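Local coordinates for protein histidine acid phosphatase (Bifidobacterium longum subsp. infantis, PDB 6RXE) that probably removes phosphate by hydrolysis from inositol polyphosphates such as phytate and from 2,3-bisphosphoglycerate, at residues S41-G46 and Q106-I111; A134-G139 and T394-H399. All coordinates share one frame; numbering follows the deposited sequence.

How the interactions relate
Both interactions are buried and meet in one mixed sheet, where strands 35-44 and 391-398 run side by side; A43 O and A398 N, 2.8 Å apart, probably form one hydrogen bond between them. Interaction 2 is strand on strand, a ladder of backbone bonds with side chains mostly aromatic on one face and mostly polar on the other. Interaction 1 sets helix 102-118 against the end of strand 35-44, with one side-chain-to-backbone bond and little apolar contact. H108 of interaction 1 packs against F397 of interaction 2. At and just beyond the strand ends the two converge on the same sulfate of the inositol hexasulphate, through R44 and H45 in one and H399 in the other.

Interaction 1 of 2, residues S41-G46 and Q106-I111; sequences SMARHG and QQHYGI. With IHS (D-myo-inositol-hexasulphate), chain C.
H108 reaches from helix 102-118 to the backbone of R44, H45 and G46, the RHG signature of the histidine acid phosphatases, where strand 35-44 gives way to the loop facing the hexasulphate ligand, probably the substrate site. Its NE2 donates to R44 O at 2.8 Å, in both the ring plane and the carbonyl plane but bent at hydrogen (137°), while CE1 of the same ring touches the A43 methyl. With its carbonyl tied to the helix, R44 sends its side chain toward the hexasulphate. CG lies anti to the backbone N (chi1 -176°), and the chain runs straight out from CB: CG sits over the rim of one face of the H45 ring, CD passes O24 of the ligand, and NE donates to that oxygen at 2.9 Å. At the end, NH2 gives O34 a good bond of 3.0 Å and makes a weak one to O43 of a second sulfate, while NH1 turns to S12 O. An alanine here would be likely to cost those two sulfates a cationic partner they share and to remove the CG contact at the rim of the H45 ring. H45 is locked by ND1 to G46 O at 2.7 Å, which directs NE2 to O34, 2.9 Å away. A side chain on G46 would crowd Q107 OE1 and the H108 ring; Q107, whose NE2 bonds S47 OG, lays OE1 3.3 Å from G46 CA.

Interaction 2 of 2, residues A134-G139 and T394-H399; sequences AYQSSG and TFRFAH. With IHS (D-myo-inositol-hexasulphate), chain C.
A134 O receives F395 N at 2.9 Å, head-on to the carbonyl. Y135 turns its ring to the aromatic face, where it lies alongside F395 with the planes inclined at 41° and CE1 3.8 Å from F395 CD2. Its CD1 meets F397 CE1 rim to rim, and Y135 also touches the zinc ligand E151 of helix 141-157. Q136 bonds through N to F395 O and through O to F397 N, the pattern of a parallel pair, one residue bonding the two that flank its neighbour R396; the two strands are adjacent in the central sheet of the histidine phosphatase fold. On the polar face Q136 runs beside R396, its amide plane nearly perpendicular to the guanidinium. One water donates to Q136 OE1 and accepts from R396 NE at 2.8 Å; N184 also bonds that OE1, and D377 and E40 form salt bridges with R396. T394 CG2 covers the centre of one guanidinium face, 3.5 Å above it. S137 OG accepts the N-H of G139, two residues on, at 2.9 Å, an ST turn where the strand ends, and also bonds T144 OG1. S138 N makes the last rung, to F397 O. S138 was built in two conformers; in this one OG sits between backbone N and carbonyl carbon (chi1 72°), which brings it to the H399 ring edge, near its plane, 2.7 Å from NE2, though the second conformer makes this bond doubtful; E140 N bonds the same OG. H399, N-cap of helix 400-410 and first residue of the family's HAE motif, donates from ND1 to the hexasulphate O44 at 3.1 Å.

Interaction 1 of 2, residues S41-G46 and Q106-I111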
ATOM      1  N   SER A  41      -6.315 -12.113   8.139  1.00  7.80           N
ATOM      2  CA  SER A  41      -5.860 -11.363   6.983  1.00  7.41           C
ATOM      3  C   SER A  41      -5.391  -9.983   7.411  1.00  7.14           C
ATOM      4  O   SER A  41      -5.868  -9.425   8.403  1.00  7.46           O
ATOM      5  CB  SER A  41      -6.978 -11.206   5.958  1.00  5.85           C
ATOM      6  OG  SER A  41      -7.858 -10.176   6.390  1.00  8.74           O
ATOM      7  N   MET A  42      -4.481  -9.430   6.612  1.00  6.72           N
ATOM      8  CA  MET A  42      -4.257  -7.992   6.543  1.00  6.13           C
ATOM      9  C   MET A  42      -4.166  -7.601   5.077  1.00  6.59           C
ATOM     10  O   MET A  42      -3.354  -8.161   4.331  1.00  8.07           O
ATOM     11  CB  MET A  42      -2.993  -7.556   7.287  1.00  4.98           C
ATOM     12  CG  MET A  42      -2.861  -6.033   7.403  1.00  8.36           C
ATOM     13  SD  MET A  42      -2.250  -5.185   5.917  1.00  9.42           S
ATOM     14  CE  MET A  42      -0.559  -5.770   5.864  1.00  8.15           C
ATOM     15  N   ALA A  43      -4.990  -6.642   4.673  1.00  5.70           N
ATOM     16  CA  ALA A  43      -5.076  -6.225   3.282  1.00  5.47           C
ATOM     17  C   ALA A  43      -4.890  -4.721   3.180  1.00  7.25           C
ATOM     18  O   ALA A  43      -5.419  -3.968   4.002  1.00  5.94           O
ATOM     19  CB  ALA A  43      -6.427  -6.619   2.675  1.00  5.98           C
ATOM     20  N   ARG A  44      -4.143  -4.281   2.171  1.00  5.01           N
ATOM     21  CA  ARG A  44      -4.145  -2.867   1.843  1.00  5.68           C
ATOM     22  C   ARG A  44      -5.530  -2.460   1.350  1.00  5.44           C
ATOM     23  O   ARG A  44      -6.292  -3.277   0.824  1.00  6.61           O
ATOM     24  CB  ARG A  44      -3.091  -2.553   0.775  1.00  4.88           C
ATOM     25  CG  ARG A  44      -2.979  -1.069   0.449  1.00  4.56           C
ATOM     26  CD  ARG A  44      -1.974  -0.775  -0.648  1.00  6.71           C
ATOM     27  NE  ARG A  44      -1.860   0.664  -0.867  1.00  5.70           N
ATOM     28  CZ  ARG A  44      -1.224   1.220  -1.892  1.00  6.50           C
ATOM     29  NH1 ARG A  44      -0.634   0.455  -2.802  1.00  6.60           N
ATOM     30  NH2 ARG A  44      -1.172   2.545  -1.998  1.00  4.58           N
ATOM     31  N   HIS A  45      -5.870  -1.193   1.553  1.00  5.73           N
ATOM     32  CA  HIS A  45      -7.056  -0.636   0.921  1.00  5.58           C
ATOM     33  C   HIS A  45      -7.008  -0.882  -0.584  1.00  5.71           C
ATOM     34  O   HIS A  45      -5.933  -1.004  -1.183  1.00  7.53           O
ATOM     35  CB  HIS A  45      -7.143   0.865   1.203  1.00  7.74           C
ATOM     36  CG  HIS A  45      -6.014   1.647   0.609  1.00  8.77           C
ATOM     37  ND1 HIS A  45      -5.931   1.926  -0.739  1.00  7.21           N
ATOM     38  CD2 HIS A  45      -4.910   2.189   1.175  1.00  6.96           C
ATOM     39  CE1 HIS A  45      -4.826   2.612  -0.977  1.00  7.41           C
ATOM     40  NE2 HIS A  45      -4.189   2.787   0.168  1.00  8.20           N
ATOM     41  N   GLY A  46      -8.182  -0.963  -1.198  1.00  7.02           N
ATOM     42  CA  GLY A  46      -8.263  -1.094  -2.639  1.00  8.91           C
ATOM     43  C   GLY A  46      -7.932   0.214  -3.345  1.00  7.97           C
ATOM     44  O   GLY A  46      -7.591   1.226  -2.731  1.00  3.96           O
ATOM     45  N   GLN A 106     -14.752  -2.922  -5.998  1.00  9.20           N
ATOM     46  CA  GLN A 106     -14.866  -4.204  -6.690  1.00  7.60           C
ATOM     47  C   GLN A 106     -13.774  -5.174  -6.247  1.00  8.94           C
ATOM     48  O   GLN A 106     -14.037  -6.366  -6.023  1.00  8.71           O
ATOM     49  CB  GLN A 106     -14.815  -3.981  -8.203  1.00 11.28           C
ATOM     50  CG  GLN A 106     -16.019  -3.229  -8.756  0.92 12.77           C
ATOM     51  CD  GLN A 106     -15.760  -2.606 -10.120  0.83 16.29           C
ATOM     52  OE1 GLN A 106     -14.625  -2.553 -10.591  0.72 13.19           O
ATOM     53  NE2 GLN A 106     -16.821  -2.127 -10.759  0.84 18.59           N
ATOM     54  N   GLN A 107     -12.544  -4.678  -6.105  1.00  7.14           N
ATOM     55  CA  GLN A 107     -11.442  -5.520  -5.649  1.00  7.76           C
ATOM     56  C   GLN A 107     -11.775  -6.175  -4.316  1.00  9.52           C
ATOM     57  O   GLN A 107     -11.715  -7.404  -4.178  1.00  7.73           O
ATOM     58  CB  GLN A 107     -10.159  -4.693  -5.531  1.00  6.80           C
ATOM     59  CG  GLN A 107      -9.559  -4.266  -6.869  1.00  7.18           C
ATOM     60  CD  GLN A 107      -8.696  -3.021  -6.748  1.00  8.04           C
ATOM     61  OE1 GLN A 107      -8.465  -2.514  -5.648  1.00  7.45           O
ATOM     62  NE2 GLN A 107      -8.224  -2.516  -7.880  1.00  7.24           N
ATOM     63  N   HIS A 108     -12.165  -5.370  -3.329  1.00  7.27           N
ATOM     64  CA  HIS A 108     -12.374  -5.946  -2.006  1.00  5.97           C
ATOM     65  C   HIS A 108     -13.647  -6.782  -1.935  1.00  8.25           C
ATOM     66  O   HIS A 108     -13.691  -7.753  -1.177  1.00  6.33           O
ATOM     67  CB  HIS A 108     -12.352  -4.851  -0.945  1.00  5.84           C
ATOM     68  CG  HIS A 108     -10.973  -4.566  -0.449  1.00  7.30           C
ATOM     69  ND1 HIS A 108     -10.388  -5.286   0.569  1.00  6.41           N
ATOM     70  CD2 HIS A 108     -10.038  -3.684  -0.872  1.00  7.66           C
ATOM     71  CE1 HIS A 108      -9.162  -4.840   0.772  1.00  7.79           C
ATOM     72  NE2 HIS A 108      -8.926  -3.866  -0.089  1.00  5.70           N
ATOM     73  N   TYR A 109     -14.672  -6.447  -2.723  1.00  8.97           N
ATOM     74  CA  TYR A 109     -15.855  -7.302  -2.807  1.00  8.05           C
ATOM     75  C   TYR A 109     -15.483  -8.703  -3.277  1.00  9.45           C
ATOM     76  O   TYR A 109     -15.916  -9.709  -2.695  1.00  8.21           O
ATOM     77  CB  TYR A 109     -16.874  -6.656  -3.747  1.00 13.01           C
ATOM     78  CG  TYR A 109     -18.176  -7.400  -3.936  1.00 12.53           C
ATOM     79  CD1 TYR A 109     -18.296  -8.416  -4.878  1.00 20.75           C
ATOM     80  CD2 TYR A 109     -19.300  -7.058  -3.200  1.00 16.29           C
ATOM     81  CE1 TYR A 109     -19.494  -9.078  -5.066  1.00 28.13           C
ATOM     82  CE2 TYR A 109     -20.499  -7.713  -3.381  1.00 22.64           C
ATOM     83  CZ  TYR A 109     -20.592  -8.723  -4.313  1.00 25.47           C
ATOM     84  OH  TYR A 109     -21.793  -9.371  -4.487  1.00 25.13           O
ATOM     85  N   GLY A 110     -14.673  -8.787  -4.336  1.00  9.31           N
ATOM     86  CA  GLY A 110     -14.212 -10.090  -4.794  1.00  9.02           C
ATOM     87  C   GLY A 110     -13.353 -10.801  -3.764  1.00 10.56           C
ATOM     88  O   GLY A 110     -13.466 -12.018  -3.576  1.00  9.47           O
ATOM     89  N   ILE A 111     -12.485 -10.052  -3.078  1.00  7.77           N
ATOM     90  CA  ILE A 111     -11.619 -10.677  -2.078  1.00  6.12           C
ATOM     91  C   ILE A 111     -12.453 -11.267  -0.944  1.00  7.44           C
ATOM     92  O   ILE A 111     -12.179 -12.372  -0.469  1.00  7.51           O
ATOM     93  CB  ILE A 111     -10.566  -9.674  -1.562  1.00  6.71           C
ATOM     94  CG1 ILE A 111      -9.590  -9.311  -2.684  1.00  8.18           C
ATOM     95  CG2 ILE A 111      -9.782 -10.257  -0.399  1.00  5.13           C
ATOM     96  CD1 ILE A 111      -8.661  -8.157  -2.327  1.00 10.22           C
TER
HETATM   97  C1  IHS C 601       2.171   8.337   1.159  0.53 13.95           C
HETATM   98  O1  IHS C 601       2.651   9.636   0.850  0.53 16.74           O
HETATM   99  S1  IHS C 601       4.151   9.815   0.878  0.53 14.93           S
HETATM  100  C2  IHS C 601       1.799   7.652  -0.128  0.53 13.28           C
HETATM  101  O2  IHS C 601       4.821   8.697   0.161  0.53 14.24           O
HETATM  102  S2  IHS C 601       1.122   8.982  -2.207  0.53 13.12           S
HETATM  103  C3  IHS C 601       1.255   6.247   0.162  0.53 12.27           C
HETATM  104  O3  IHS C 601       4.529  11.139   0.298  0.53 17.74           O
HETATM  105  S3  IHS C 601       1.838   4.707  -1.710  0.53 12.79           S
HETATM  106  C4  IHS C 601       0.089   6.253   1.139  0.53 12.08           C
HETATM  107  O4  IHS C 601       4.661   9.958   2.311  0.53 14.51           O
HETATM  108  S4  IHS C 601      -1.536   4.246   1.159  0.53 10.61           S
HETATM  109  C5  IHS C 601       0.374   7.073   2.394  0.53 12.75           C
HETATM  110  S5  IHS C 601      -0.924   6.679   4.555  0.53 13.62           S
HETATM  111  C6  IHS C 601       0.962   8.438   2.097  0.53 13.61           C
HETATM  112  S6  IHS C 601       0.746  10.359   3.645  0.53 16.85           S
HETATM  113  O12 IHS C 601       0.819   8.442  -0.789  0.53 13.58           O
HETATM  114  O13 IHS C 601       0.844   5.641  -1.038  0.53 12.08           O
HETATM  115  O14 IHS C 601      -0.183   4.864   1.545  0.53 12.45           O
HETATM  116  O15 IHS C 601      -0.861   7.258   3.123  0.53 11.54           O
HETATM  117  O16 IHS C 601       1.343   9.025   3.308  0.53 14.71           O
HETATM  118  O22 IHS C 601       2.581   9.279  -2.420  0.53 12.55           O
HETATM  119  O23 IHS C 601       2.970   5.495  -2.368  0.53 13.63           O
HETATM  120  O24 IHS C 601      -1.401   2.735   1.153  0.53  9.65           O
HETATM  121  O25 IHS C 601      -0.271   7.603   5.544  0.53 12.48           O
HETATM  122  O26 IHS C 601      -0.697  10.225   4.055  0.53 19.33           O
HETATM  123  O32 IHS C 601       0.278  10.221  -2.471  0.53 12.02           O
HETATM  124  O33 IHS C 601       2.384   3.685  -0.737  0.53 14.57           O
HETATM  125  O34 IHS C 601      -2.045   4.742  -0.175  0.53  9.46           O
HETATM  126  O35 IHS C 601      -0.342   5.309   4.611  0.53 11.18           O
HETATM  127  O36 IHS C 601       0.891  11.344   2.499  0.53 19.04           O
HETATM  128  O42 IHS C 601       0.890   7.924  -3.257  0.53 10.47           O
HETATM  129  O43 IHS C 601       1.117   3.825  -2.734  0.53 11.11           O
HETATM  130  O44 IHS C 601      -2.631   4.711   2.074  0.53  9.00           O
HETATM  131  O45 IHS C 601      -2.327   6.666   5.047  0.53 12.50           O
HETATM  132  O46 IHS C 601       1.560  11.039   4.723  0.53 18.10           O

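Interaction 2 of 2, residues A134-G139 and T394-H399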
ATOM      1  N   ALA A 134     -13.973 -10.753  13.537  1.00 13.51           N
ATOM      2  CA  ALA A 134     -13.466  -9.463  13.984  1.00 14.40           C
ATOM      3  C   ALA A 134     -13.003  -8.661  12.775  1.00 12.36           C
ATOM      4  O   ALA A 134     -12.121  -9.104  12.031  1.00 12.97           O
ATOM      5  CB  ALA A 134     -12.321  -9.646  14.983  1.00 11.18           C
ATOM      6  N   TYR A 135     -13.589  -7.482  12.590  1.00 12.31           N
ATOM      7  CA  TYR A 135     -13.224  -6.575  11.511  1.00 11.23           C
ATOM      8  C   TYR A 135     -12.430  -5.412  12.087  1.00  9.23           C
ATOM      9  O   TYR A 135     -12.842  -4.808  13.080  1.00  6.80           O
ATOM     10  CB  TYR A 135     -14.465  -6.058  10.782  1.00 10.26           C
ATOM     11  CG  TYR A 135     -14.995  -7.012   9.744  1.00 11.53           C
ATOM     12  CD1 TYR A 135     -14.330  -7.188   8.538  1.00 14.16           C
ATOM     13  CD2 TYR A 135     -16.166  -7.734   9.963  1.00 12.58           C
ATOM     14  CE1 TYR A 135     -14.805  -8.062   7.582  1.00 14.56           C
ATOM     15  CE2 TYR A 135     -16.654  -8.611   9.005  1.00 12.59           C
ATOM     16  CZ  TYR A 135     -15.964  -8.769   7.819  1.00 14.39           C
ATOM     17  OH  TYR A 135     -16.432  -9.629   6.852  1.00 15.37           O
ATOM     18  N   GLN A 136     -11.294  -5.102  11.473  1.00  7.76           N
ATOM     19  CA  GLN A 136     -10.417  -4.071  11.998  1.00  8.59           C
ATOM     20  C   GLN A 136      -9.943  -3.175  10.869  1.00 10.90           C
ATOM     21  O   GLN A 136      -9.693  -3.636   9.751  1.00  8.66           O
ATOM     22  CB  GLN A 136      -9.205  -4.667  12.731  1.00  9.28           C
ATOM     23  CG  GLN A 136      -9.560  -5.560  13.915  1.00 10.76           C
ATOM     24  CD  GLN A 136      -8.341  -6.018  14.679  1.00 12.17           C
ATOM     25  OE1 GLN A 136      -7.210  -5.657  14.342  1.00 14.51           O
ATOM     26  NE2 GLN A 136      -8.559  -6.819  15.718  1.00 12.97           N
ATOM     27  N   SER A 137      -9.817  -1.894  11.180  1.00 10.18           N
ATOM     28  CA  SER A 137      -9.327  -0.896  10.247  1.00  9.26           C
ATOM     29  C   SER A 137      -8.300  -0.024  10.949  1.00  8.99           C
ATOM     30  O   SER A 137      -8.270   0.072  12.177  1.00  9.42           O
ATOM     31  CB  SER A 137     -10.474  -0.028   9.696  1.00 11.01           C
ATOM     32  OG  SER A 137      -9.982   1.166   9.115  1.00 13.34           O
ATOM     33  N   SER A 138      -7.437   0.594  10.143  1.00  8.62           N
ATOM     34  CA  SER A 138      -6.509   1.599  10.641  0.90 15.28           C
ATOM     35  C   SER A 138      -7.223   2.853  11.117  1.00 10.15           C
ATOM     36  O   SER A 138      -6.649   3.630  11.887  1.00  6.13           O
ATOM     37  CB  SER A 138      -5.523   1.981   9.543  0.90  9.74           C
ATOM     38  OG  SER A 138      -6.187   2.756   8.556  0.90  5.91           O
ATOM     39  N   GLY A 139      -8.452   3.075  10.659  1.00  9.18           N
ATOM     40  CA  GLY A 139      -9.171   4.300  10.897  1.00  7.85           C
ATOM     41  C   GLY A 139      -9.208   5.221   9.699  1.00 13.28           C
ATOM     42  O   GLY A 139     -10.073   6.105   9.633  1.00 12.88           O
ATOM     43  N   THR A 394     -10.003 -12.947  11.818  1.00 11.12           N
ATOM     44  CA  THR A 394      -9.663 -11.539  12.031  1.00  9.03           C
ATOM     45  C   THR A 394      -9.264 -10.942  10.688  1.00  8.43           C
ATOM     46  O   THR A 394      -8.230 -11.314  10.127  1.00  8.30           O
ATOM     47  CB  THR A 394      -8.540 -11.366  13.064  1.00 13.34           C
ATOM     48  OG1 THR A 394      -8.934 -11.949  14.315  1.00 13.66           O
ATOM     49  CG2 THR A 394      -8.243  -9.886  13.299  1.00  9.19           C
ATOM     50  N   PHE A 395     -10.078 -10.026  10.169  1.00  8.73           N
ATOM     51  CA  PHE A 395      -9.841  -9.397   8.872  1.00  9.91           C
ATOM     52  C   PHE A 395      -9.436  -7.945   9.091  1.00  8.58           C
ATOM     53  O   PHE A 395     -10.241  -7.147   9.589  1.00  6.34           O
ATOM     54  CB  PHE A 395     -11.086  -9.466   7.987  1.00  9.77           C
ATOM     55  CG  PHE A 395     -11.543 -10.868   7.660  1.00  9.97           C
ATOM     56  CD1 PHE A 395     -10.684 -11.777   7.058  1.00  7.44           C
ATOM     57  CD2 PHE A 395     -12.848 -11.264   7.929  1.00  8.41           C
ATOM     58  CE1 PHE A 395     -11.116 -13.060   6.743  1.00  7.91           C
ATOM     59  CE2 PHE A 395     -13.284 -12.543   7.615  1.00  7.99           C
ATOM     60  CZ  PHE A 395     -12.419 -13.442   7.021  1.00  6.43           C
ATOM     61  N   ARG A 396      -8.209  -7.592   8.705  1.00  8.04           N
ATOM     62  CA  ARG A 396      -7.686  -6.256   8.946  1.00  6.74           C
ATOM     63  C   ARG A 396      -7.470  -5.514   7.633  1.00  7.20           C
ATOM     64  O   ARG A 396      -7.060  -6.107   6.628  1.00  6.96           O
ATOM     65  CB  ARG A 396      -6.370  -6.318   9.723  1.00  6.45           C
ATOM     66  CG  ARG A 396      -6.360  -7.293  10.892  1.00  6.61           C
ATOM     67  CD  ARG A 396      -4.922  -7.637  11.267  1.00  7.35           C
ATOM     68  NE  ARG A 396      -4.807  -8.464  12.468  1.00  8.94           N
ATOM     69  CZ  ARG A 396      -4.810  -9.794  12.472  1.00  9.21           C
ATOM     70  NH1 ARG A 396      -4.941 -10.468  11.336  1.00  4.96           N
ATOM     71  NH2 ARG A 396      -4.680 -10.453  13.620  1.00  9.16           N
ATOM     72  N   PHE A 397      -7.719  -4.207   7.656  1.00  5.71           N
ATOM     73  CA  PHE A 397      -7.610  -3.368   6.471  1.00  7.57           C
ATOM     74  C   PHE A 397      -6.744  -2.160   6.794  1.00  7.70           C
ATOM     75  O   PHE A 397      -6.999  -1.446   7.773  1.00 10.06           O
ATOM     76  CB  PHE A 397      -9.007  -2.975   5.977  1.00  4.96           C
ATOM     77  CG  PHE A 397      -9.845  -4.165   5.597  1.00  5.27           C
ATOM     78  CD1 PHE A 397     -10.570  -4.856   6.556  1.00  5.42           C
ATOM     79  CD2 PHE A 397      -9.851  -4.635   4.292  1.00  4.65           C
ATOM     80  CE1 PHE A 397     -11.308  -5.974   6.215  1.00  6.63           C
ATOM     81  CE2 PHE A 397     -10.593  -5.747   3.944  1.00  4.45           C
ATOM     82  CZ  PHE A 397     -11.322  -6.418   4.903  1.00  6.56           C
ATOM     83  N   ALA A 398      -5.708  -1.952   5.979  1.00  7.65           N
ATOM     84  CA  ALA A 398      -4.649  -0.995   6.271  1.00  8.88           C
ATOM     85  C   ALA A 398      -4.036  -0.424   4.996  1.00  8.11           C
ATOM     86  O   ALA A 398      -4.763  -0.019   4.082  1.00  6.99           O
ATOM     87  CB  ALA A 398      -3.564  -1.648   7.134  1.00  8.63           C
ATOM     88  N   HIS A 399      -2.704  -0.392   4.916  1.00  7.41           N
ATOM     89  CA  HIS A 399      -2.023   0.500   3.989  1.00  8.22           C
ATOM     90  C   HIS A 399      -0.795  -0.164   3.382  1.00 10.06           C
ATOM     91  O   HIS A 399      -0.319  -1.203   3.847  1.00  8.38           O
ATOM     92  CB  HIS A 399      -1.614   1.796   4.699  1.00  9.24           C
ATOM     93  CG  HIS A 399      -2.758   2.499   5.359  1.00  9.54           C
ATOM     94  ND1 HIS A 399      -3.517   3.450   4.714  1.00 12.08           N
ATOM     95  CD2 HIS A 399      -3.299   2.359   6.593  1.00 10.81           C
ATOM     96  CE1 HIS A 399      -4.464   3.880   5.526  1.00 10.48           C
ATOM     97  NE2 HIS A 399      -4.355   3.233   6.673  1.00 12.15           N
TER
HETATM   98  C1  IHS C 601       2.171   8.337   1.159  0.53 13.95           C
HETATM   99  O1  IHS C 601       2.651   9.636   0.850  0.53 16.74           O
HETATM  100  S1  IHS C 601       4.151   9.815   0.878  0.53 14.93           S
HETATM  101  C2  IHS C 601       1.799   7.652  -0.128  0.53 13.28           C
HETATM  102  O2  IHS C 601       4.821   8.697   0.161  0.53 14.24           O
HETATM  103  S2  IHS C 601       1.122   8.982  -2.207  0.53 13.12           S
HETATM  104  C3  IHS C 601       1.255   6.247   0.162  0.53 12.27           C
HETATM  105  O3  IHS C 601       4.529  11.139   0.298  0.53 17.74           O
HETATM  106  S3  IHS C 601       1.838   4.707  -1.710  0.53 12.79           S
HETATM  107  C4  IHS C 601       0.089   6.253   1.139  0.53 12.08           C
HETATM  108  O4  IHS C 601       4.661   9.958   2.311  0.53 14.51           O
HETATM  109  S4  IHS C 601      -1.536   4.246   1.159  0.53 10.61           S
HETATM  110  C5  IHS C 601       0.374   7.073   2.394  0.53 12.75           C
HETATM  111  S5  IHS C 601      -0.924   6.679   4.555  0.53 13.62           S
HETATM  112  C6  IHS C 601       0.962   8.438   2.097  0.53 13.61           C
HETATM  113  S6  IHS C 601       0.746  10.359   3.645  0.53 16.85           S
HETATM  114  O12 IHS C 601       0.819   8.442  -0.789  0.53 13.58           O
HETATM  115  O13 IHS C 601       0.844   5.641  -1.038  0.53 12.08           O
HETATM  116  O14 IHS C 601      -0.183   4.864   1.545  0.53 12.45           O
HETATM  117  O15 IHS C 601      -0.861   7.258   3.123  0.53 11.54           O
HETATM  118  O16 IHS C 601       1.343   9.025   3.308  0.53 14.71           O
HETATM  119  O22 IHS C 601       2.581   9.279  -2.420  0.53 12.55           O
HETATM  120  O23 IHS C 601       2.970   5.495  -2.368  0.53 13.63           O
HETATM  121  O24 IHS C 601      -1.401   2.735   1.153  0.53  9.65           O
HETATM  122  O25 IHS C 601      -0.271   7.603   5.544  0.53 12.48           O
HETATM  123  O26 IHS C 601      -0.697  10.225   4.055  0.53 19.33           O
HETATM  124  O32 IHS C 601       0.278  10.221  -2.471  0.53 12.02           O
HETATM  125  O33 IHS C 601       2.384   3.685  -0.737  0.53 14.57           O
HETATM  126  O34 IHS C 601      -2.045   4.742  -0.175  0.53  9.46           O
HETATM  127  O35 IHS C 601      -0.342   5.309   4.611  0.53 11.18           O
HETATM  128  O36 IHS C 601       0.891  11.344   2.499  0.53 19.04           O
HETATM  129  O42 IHS C 601       0.890   7.924  -3.257  0.53 10.47           O
HETATM  130  O43 IHS C 601       1.117   3.825  -2.734  0.53 11.11           O
HETATM  131  O44 IHS C 601      -2.631   4.711   2.074  0.53  9.00           O
HETATM  132  O45 IHS C 601      -2.327   6.666   5.047  0.53 12.50           O
HETATM  133  O46 IHS C 601       1.560  11.039   4.723  0.53 18.10           O
HETATM  134  O   HOH W   1      -4.582  -6.576  14.504  1.00 11.74           O